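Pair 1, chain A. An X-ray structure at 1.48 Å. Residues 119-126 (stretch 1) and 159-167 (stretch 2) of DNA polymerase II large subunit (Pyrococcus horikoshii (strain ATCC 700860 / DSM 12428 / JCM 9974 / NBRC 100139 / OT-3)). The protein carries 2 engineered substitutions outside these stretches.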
# COMPACT_ATOMS: atom_id res chain seq x y z
N ILE A 119 -14.65 -7.59 -0.52
CA ILE A 119 -14.81 -6.13 -0.46
C ILE A 119 -13.51 -5.46 -0.05
O ILE A 119 -12.91 -5.81 0.97
CB ILE A 119 -15.94 -5.75 0.51
CG1 ILE A 119 -17.26 -6.37 0.04
CG2 ILE A 119 -16.04 -4.23 0.71
CD1 ILE A 119 -17.78 -5.86 -1.27
N ILE A 120 -13.14 -4.41 -0.78
CA ILE A 120 -12.03 -3.51 -0.47
C ILE A 120 -12.62 -2.16 -0.07
O ILE A 120 -13.67 -1.76 -0.60
CB ILE A 120 -11.13 -3.35 -1.72
CG1 ILE A 120 -10.56 -4.67 -2.17
CG2 ILE A 120 -10.07 -2.31 -1.52
CD1 ILE A 120 -9.56 -5.25 -1.24
N ILE A 121 -11.99 -1.48 0.87
CA ILE A 121 -12.43 -0.17 1.32
C ILE A 121 -11.62 0.89 0.60
O ILE A 121 -10.39 0.84 0.57
CB ILE A 121 -12.30 -0.04 2.86
CG1 ILE A 121 -13.16 -1.10 3.56
CG2 ILE A 121 -12.58 1.37 3.33
CD1 ILE A 121 -14.60 -1.05 3.18
N ILE A 122 -12.31 1.89 0.08
CA ILE A 122 -11.68 3.10 -0.42
C ILE A 122 -12.15 4.29 0.41
O ILE A 122 -13.22 4.27 1.01
CB ILE A 122 -12.00 3.26 -1.91
CG1 ILE A 122 -13.48 3.39 -2.09
CG2 ILE A 122 -11.41 2.03 -2.79
CD1 ILE A 122 -13.83 3.79 -3.50
N ILE A 123 -11.33 5.34 0.47
CA ILE A 123 -11.62 6.54 1.26
C ILE A 123 -11.97 7.70 0.34
O ILE A 123 -11.22 7.98 -0.61
CB ILE A 123 -10.40 6.94 2.10
CG1 ILE A 123 -9.99 5.79 3.00
CG2 ILE A 123 -10.69 8.09 2.95
CD1 ILE A 123 -11.08 5.32 3.91
N ASP A 124 -13.05 8.39 0.63
CA ASP A 124 -13.28 9.68 0.00
C ASP A 124 -12.40 10.69 0.72
O ASP A 124 -12.57 10.91 1.92
CB ASP A 124 -14.76 10.05 0.14
CG ASP A 124 -15.12 11.31 -0.63
OD1 ASP A 124 -14.30 12.27 -0.64
OD2 ASP A 124 -16.23 11.35 -1.20
N GLU A 125 -11.44 11.30 0.00
CA GLU A 125 -10.43 12.14 0.66
C GLU A 125 -11.04 13.41 1.27
O GLU A 125 -10.53 13.92 2.28
CB GLU A 125 -9.28 12.45 -0.33
CG GLU A 125 -8.05 13.13 0.33
CD GLU A 125 -6.88 13.45 -0.63
OE1 GLU A 125 -6.89 12.99 -1.80
OE2 GLU A 125 -5.95 14.19 -0.20
N SER A 126 -12.17 13.89 0.74
CA SER A 126 -12.74 15.15 1.22
C SER A 126 -13.47 14.97 2.54
O SER A 126 -13.44 15.86 3.40
CB SER A 126 -13.72 15.74 0.18
OG SER A 126 -13.13 15.88 -1.12
N VAL A 159 -1.82 1.63 4.76
CA VAL A 159 -1.51 2.70 3.83
C VAL A 159 -2.72 2.85 2.91
O VAL A 159 -3.61 1.99 2.85
CB VAL A 159 -0.23 2.41 3.01
CG1 VAL A 159 1.01 2.39 3.90
CG2 VAL A 159 -0.32 1.09 2.29
N ILE A 160 -2.74 3.97 2.20
CA ILE A 160 -3.81 4.32 1.28
C ILE A 160 -3.19 4.49 -0.10
O ILE A 160 -2.38 5.40 -0.31
CB ILE A 160 -4.57 5.56 1.76
CG1 ILE A 160 -5.16 5.25 3.16
CG2 ILE A 160 -5.66 5.91 0.76
CD1 ILE A 160 -5.80 6.37 3.81
N ILE A 161 -3.51 3.59 -1.02
CA ILE A 161 -2.74 3.48 -2.25
C ILE A 161 -3.60 3.68 -3.49
O ILE A 161 -4.81 3.50 -3.48
CB ILE A 161 -1.96 2.16 -2.36
CG1 ILE A 161 -2.89 0.97 -2.41
CG2 ILE A 161 -0.89 2.10 -1.24
CD1 ILE A 161 -2.16 -0.32 -2.81
N ASN A 162 -2.95 4.06 -4.57
CA ASN A 162 -3.59 4.21 -5.87
C ASN A 162 -4.86 5.05 -5.69
O ASN A 162 -4.76 6.16 -5.14
CB ASN A 162 -3.77 2.87 -6.53
CG ASN A 162 -2.45 2.23 -6.86
OD1 ASN A 162 -1.41 2.87 -6.78
ND2 ASN A 162 -2.48 0.96 -7.22
N GLU A 163 -6.01 4.59 -6.18
CA GLU A 163 -7.25 5.35 -6.08
C GLU A 163 -7.87 5.15 -4.70
O GLU A 163 -8.96 4.58 -4.53
CB GLU A 163 -8.21 4.94 -7.18
CG GLU A 163 -7.58 5.08 -8.58
CD GLU A 163 -7.01 3.77 -9.16
OE1 GLU A 163 -6.72 2.83 -8.39
OE2 GLU A 163 -6.85 3.69 -10.43
N ASN A 164 -7.14 5.63 -3.69
CA ASN A 164 -7.67 5.78 -2.33
C ASN A 164 -8.02 4.44 -1.67
O ASN A 164 -8.91 4.36 -0.82
CB ASN A 164 -8.85 6.76 -2.30
CG ASN A 164 -8.50 8.17 -2.75
OD1 ASN A 164 -7.45 8.46 -3.27
ND2 ASN A 164 -9.41 9.04 -2.52
N ILE A 165 -7.23 3.40 -1.97
CA ILE A 165 -7.48 2.04 -1.52
C ILE A 165 -6.80 1.79 -0.18
O ILE A 165 -5.59 1.96 -0.06
CB ILE A 165 -6.99 1.04 -2.58
CG1 ILE A 165 -7.84 1.14 -3.84
CG2 ILE A 165 -7.01 -0.36 -2.01
CD1 ILE A 165 -7.12 0.66 -5.08
N VAL A 166 -7.55 1.32 0.81
CA VAL A 166 -6.96 0.99 2.10
C VAL A 166 -6.35 -0.40 2.02
O VAL A 166 -7.03 -1.36 1.65
CB VAL A 166 -8.02 1.03 3.22
CG1 VAL A 166 -7.41 0.58 4.58
CG2 VAL A 166 -8.59 2.41 3.35
N THR A 167 -5.08 -0.52 2.39
CA THR A 167 -4.47 -1.85 2.41
C THR A 167 -3.40 -1.90 3.49
O THR A 167 -3.15 -0.93 4.21
CB THR A 167 -3.99 -2.29 1.02
OG1 THR A 167 -3.75 -3.72 1.03
CG2 THR A 167 -2.75 -1.62 0.69
O HOH W 1 -9.57 -2.55 2.20
O HOH W 2 -11.20 11.81 -2.74
O HOH W 3 -8.46 11.70 -3.74

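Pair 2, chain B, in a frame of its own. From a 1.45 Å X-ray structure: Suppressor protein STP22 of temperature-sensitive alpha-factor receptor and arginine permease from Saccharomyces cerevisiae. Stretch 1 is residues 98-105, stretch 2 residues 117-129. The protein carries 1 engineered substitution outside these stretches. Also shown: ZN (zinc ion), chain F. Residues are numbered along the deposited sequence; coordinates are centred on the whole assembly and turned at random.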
# COMPACT_ATOMS: atom_id res chain seq x y z
N PRO B 98 5.37 -5.49 0.63
CA PRO B 98 4.25 -5.04 1.47
C PRO B 98 2.97 -5.82 1.18
O PRO B 98 2.77 -6.30 0.06
CB PRO B 98 4.07 -3.59 1.04
CG PRO B 98 4.56 -3.57 -0.39
CD PRO B 98 5.77 -4.47 -0.35
N PHE B 99 2.13 -5.95 2.21
CA PHE B 99 0.74 -6.38 2.07
C PHE B 99 -0.08 -5.14 1.75
O PHE B 99 0.12 -4.10 2.37
CB PHE B 99 0.19 -6.92 3.39
CG PHE B 99 0.91 -8.11 3.94
CD1 PHE B 99 0.64 -9.38 3.46
CD2 PHE B 99 1.79 -7.98 5.00
CE1 PHE B 99 1.27 -10.49 3.99
CE2 PHE B 99 2.43 -9.08 5.55
CZ PHE B 99 2.17 -10.34 5.04
N ILE B 100 -1.03 -5.26 0.83
CA ILE B 100 -1.88 -4.14 0.44
C ILE B 100 -3.33 -4.57 0.55
O ILE B 100 -3.70 -5.61 0.02
CB ILE B 100 -1.63 -3.75 -1.02
CG1 ILE B 100 -0.15 -3.49 -1.26
CG2 ILE B 100 -2.46 -2.54 -1.39
CD1 ILE B 100 0.36 -2.32 -0.49
N SER B 101 -4.16 -3.78 1.23
CA SER B 101 -5.58 -4.08 1.33
C SER B 101 -6.41 -2.86 1.00
O SER B 101 -5.94 -1.73 1.07
CB SER B 101 -5.92 -4.55 2.74
OG SER B 101 -5.76 -3.48 3.66
N ILE B 102 -7.66 -3.12 0.65
CA ILE B 102 -8.64 -2.04 0.57
C ILE B 102 -9.18 -1.79 1.97
O ILE B 102 -9.43 -2.72 2.73
CB ILE B 102 -9.81 -2.43 -0.34
CG1 ILE B 102 -9.31 -2.77 -1.74
CG2 ILE B 102 -10.83 -1.30 -0.39
CD1 ILE B 102 -8.86 -1.55 -2.53
N ASN B 103 -9.36 -0.52 2.32
CA ASN B 103 -10.03 -0.14 3.56
C ASN B 103 -11.52 -0.38 3.35
O ASN B 103 -12.23 0.50 2.90
CB ASN B 103 -9.75 1.33 3.86
CG ASN B 103 -10.24 1.76 5.24
OD1 ASN B 103 -11.21 1.21 5.77
ND2 ASN B 103 -9.57 2.75 5.82
N LEU B 104 -11.96 -1.59 3.67
CA LEU B 104 -13.31 -2.06 3.32
C LEU B 104 -14.44 -1.20 3.87
O LEU B 104 -15.42 -0.92 3.18
CB LEU B 104 -13.48 -3.51 3.78
CG LEU B 104 -12.52 -4.51 3.14
CD1 LEU B 104 -12.66 -5.89 3.77
CD2 LEU B 104 -12.76 -4.57 1.65
N GLU B 105 -14.29 -0.77 5.13
CA GLU B 105 -15.34 0.01 5.78
C GLU B 105 -15.62 1.32 5.04
O GLU B 105 -16.73 1.86 5.12
CB GLU B 105 -14.96 0.29 7.23
CG GLU B 105 -15.99 1.11 8.00
CD GLU B 105 -15.57 1.38 9.44
OE1 GLU B 105 -14.47 0.94 9.84
OE2 GLU B 105 -16.34 2.05 10.17
N PRO B 117 -11.14 -2.81 -12.22
CA PRO B 117 -10.81 -4.23 -12.05
C PRO B 117 -10.37 -4.64 -10.64
O PRO B 117 -9.65 -5.63 -10.50
CB PRO B 117 -9.67 -4.46 -13.05
CG PRO B 117 -9.14 -3.10 -13.40
CD PRO B 117 -10.27 -2.14 -13.21
N ILE B 118 -10.81 -3.90 -9.62
CA ILE B 118 -10.47 -4.23 -8.23
C ILE B 118 -10.87 -5.66 -7.86
O ILE B 118 -10.10 -6.38 -7.21
CB ILE B 118 -11.15 -3.26 -7.26
CG1 ILE B 118 -10.67 -1.84 -7.51
CG2 ILE B 118 -10.89 -3.66 -5.81
CD1 ILE B 118 -11.42 -0.80 -6.69
N GLN B 119 -12.05 -6.07 -8.30
CA GLN B 119 -12.55 -7.41 -8.01
C GLN B 119 -11.64 -8.51 -8.57
O GLN B 119 -11.62 -9.62 -8.04
CB GLN B 119 -13.97 -7.58 -8.55
CG GLN B 119 -14.62 -8.92 -8.24
CD GLN B 119 -16.05 -9.00 -8.75
OE1 GLN B 119 -16.62 -8.00 -9.20
NE2 GLN B 119 -16.64 -10.19 -8.67
N GLU B 120 -10.89 -8.21 -9.64
CA GLU B 120 -9.99 -9.20 -10.22
C GLU B 120 -8.91 -9.61 -9.23
O GLU B 120 -8.43 -10.74 -9.27
CB GLU B 120 -9.25 -8.66 -11.45
CG GLU B 120 -10.10 -8.31 -12.65
CD GLU B 120 -9.26 -8.02 -13.87
OE1 GLU B 120 -8.15 -8.58 -13.98
OE2 GLU B 120 -9.68 -7.23 -14.73
N TYR B 121 -8.51 -8.67 -8.39
CA TYR B 121 -7.28 -8.82 -7.63
C TYR B 121 -7.50 -9.01 -6.14
O TYR B 121 -6.55 -9.21 -5.40
CB TYR B 121 -6.44 -7.55 -7.78
CG TYR B 121 -5.81 -7.36 -9.14
CD1 TYR B 121 -4.72 -8.13 -9.52
CD2 TYR B 121 -6.28 -6.40 -10.01
CE1 TYR B 121 -4.13 -7.97 -10.76
CE2 TYR B 121 -5.68 -6.21 -11.24
CZ TYR B 121 -4.62 -7.00 -11.61
OH TYR B 121 -4.02 -6.83 -12.83
N ILE B 122 -8.74 -8.94 -5.70
CA ILE B 122 -8.99 -8.92 -4.26
C ILE B 122 -9.40 -10.30 -3.76
O ILE B 122 -10.10 -11.04 -4.46
CB ILE B 122 -10.07 -7.87 -3.91
CG1 ILE B 122 -9.99 -7.46 -2.44
CG2 ILE B 122 -11.46 -8.38 -4.25
CD1 ILE B 122 -10.90 -6.30 -2.11
N ASP B 123 -8.94 -10.66 -2.57
CA ASP B 123 -9.40 -11.90 -1.96
C ASP B 123 -10.55 -11.62 -0.97
O ASP B 123 -10.96 -10.47 -0.79
CB ASP B 123 -8.24 -12.73 -1.35
CG ASP B 123 -7.61 -12.08 -0.12
OD1 ASP B 123 -8.26 -11.24 0.51
OD2 ASP B 123 -6.45 -12.44 0.21
N SER B 124 -11.09 -12.68 -0.37
CA SER B 124 -12.26 -12.52 0.49
C SER B 124 -11.93 -11.80 1.79
O SER B 124 -12.83 -11.37 2.51
CB SER B 124 -12.89 -13.89 0.78
OG SER B 124 -13.34 -14.48 -0.42
N ASN B 125 -10.64 -11.64 2.06
CA ASN B 125 -10.18 -10.96 3.26
C ASN B 125 -9.77 -9.51 3.00
O ASN B 125 -9.34 -8.82 3.92
CB ASN B 125 -9.01 -11.73 3.88
CG ASN B 125 -9.41 -13.09 4.41
OD1 ASN B 125 -10.60 -13.41 4.49
ND2 ASN B 125 -8.42 -13.90 4.77
N GLY B 126 -9.92 -9.07 1.76
CA GLY B 126 -9.64 -7.69 1.40
C GLY B 126 -8.24 -7.42 0.86
O GLY B 126 -7.92 -6.27 0.56
N TRP B 127 -7.41 -8.44 0.74
CA TRP B 127 -6.05 -8.24 0.24
C TRP B 127 -6.00 -8.12 -1.27
O TRP B 127 -6.74 -8.81 -1.98
CB TRP B 127 -5.12 -9.37 0.67
CG TRP B 127 -5.01 -9.51 2.14
CD1 TRP B 127 -5.51 -10.53 2.91
CD2 TRP B 127 -4.39 -8.59 3.05
NE1 TRP B 127 -5.23 -10.30 4.24
CE2 TRP B 127 -4.54 -9.12 4.35
CE3 TRP B 127 -3.71 -7.37 2.88
CZ2 TRP B 127 -4.04 -8.47 5.48
CZ3 TRP B 127 -3.22 -6.73 4.00
CH2 TRP B 127 -3.39 -7.28 5.29
N ILE B 128 -5.09 -7.29 -1.75
CA ILE B 128 -4.91 -7.05 -3.17
C ILE B 128 -3.66 -7.75 -3.66
O ILE B 128 -2.57 -7.56 -3.11
CB ILE B 128 -4.81 -5.54 -3.45
CG1 ILE B 128 -6.07 -4.82 -2.99
CG2 ILE B 128 -4.52 -5.29 -4.93
CD1 ILE B 128 -5.92 -3.33 -2.95
N ALA B 129 -3.81 -8.57 -4.68
CA ALA B 129 -2.66 -9.13 -5.36
C ALA B 129 -2.32 -8.16 -6.48
O ALA B 129 -3.21 -7.52 -7.05
CB ALA B 129 -2.99 -10.51 -5.90
ZN ZN F . -11.42 -7.03 -15.68
O HOH W 4 -1.29 -7.80 -0.61
O HOH W 5 -13.19 -7.45 -14.35

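In both pairs a short strand crosses the end of a tight reversal of the chain and is joined to it by a single beta bridge, Ile A122 with Ile A165 in pair 1 and Ser B101 with Trp B127 in pair 2. Fourteen central residues superpose with an RMSD of 1.0 Å, and the bridged residues coincide: Ile A122 falls on Ser B101 and Ile A165 on Trp B127. Two backbone hydrogen bonds flank each bridge. In pair 1 Val A166 N donates to Ile A121 O (2.9 Å) and Ile A123 N to Asn A164 O (2.9 Å); in pair 2 Ile B128 N donates to Ile B100 O (2.8 Å) and Ile B102 N to Gly B126 O (3.2 Å). Between these bonds the strand CA approaches the same carbonyl, giving CA-H...O contacts from Ile A122 CA to Asn A164 O (3.1 Å) and from Ser B101 CA to Gly B126 O (3.3 Å). One water extends the ladder at an equivalent place: water 1 accepts from Ile A121 N (3.0 Å) and donates to Val A166 O (2.9 Å), while water 4 accepts from Ile B100 N (2.9 Å) and donates to Ile B128 O (2.8 Å).

The reversals share one backbone bond, Ile A161 N to Ile A165 O (2.8 Å) and Asp B123 N to Trp B127 O (2.9 Å), but differ in the return bond: Ile A165 N donates to Ile A161 O (2.9 Å), whereas Trp B127 N donates to Asp B123 OD1 (2.9 Å). Asp B123 also opens a type I turn, and its OD1 accepts from Asn B125 N (2.9 Å); a carboxylate thus receives the amide of the residue matching Ile A165.

The matched Asn A164 and Gly B126 both have positive phi. Asn A164 points its side chain toward the strand, and ND2 donates to Ile A123 O (2.8 Å), adding a third direct hydrogen bond; water 3 accepts from the same Asn A164 ND2 (3.1 Å) and donates to Glu A125 OE1 (2.8 Å). Gly B126, at phi 95°, has no side chain, and an ideal CB would lie 3.2 Å from Leu B104 CD1. Leu B104, matching Glu A125, instead leans over the glycine, its CD1 4.2 Å from Gly B126 CA.

On one side of the bridge the apolar packing is much the same in both pairs. Ile A123 CG1 meets Val A166 CG2 (3.7 Å) and Ile A160 CD1 (4.3 Å); the matching Ile B102 brings CD1 to Ile B128 CD1 (3.5 Å) and CG1 to Ile B122 CD1 (3.9 Å). At the bridge itself the bulk is redistributed. Pair 1 sets two isoleucines together, Ile A122 CG2 to Ile A165 CG1 at 3.8 Å, with Ile A120 CG2 3.7 Å from Ile A165 CG2. Pair 2 combines small Ser B101 with Trp B127, whose CE3 lies 3.6 Å from Ser B101 CB and whose CZ3 reaches Phe B99 CB (3.5 Å), the two aromatic rings meeting obliquely.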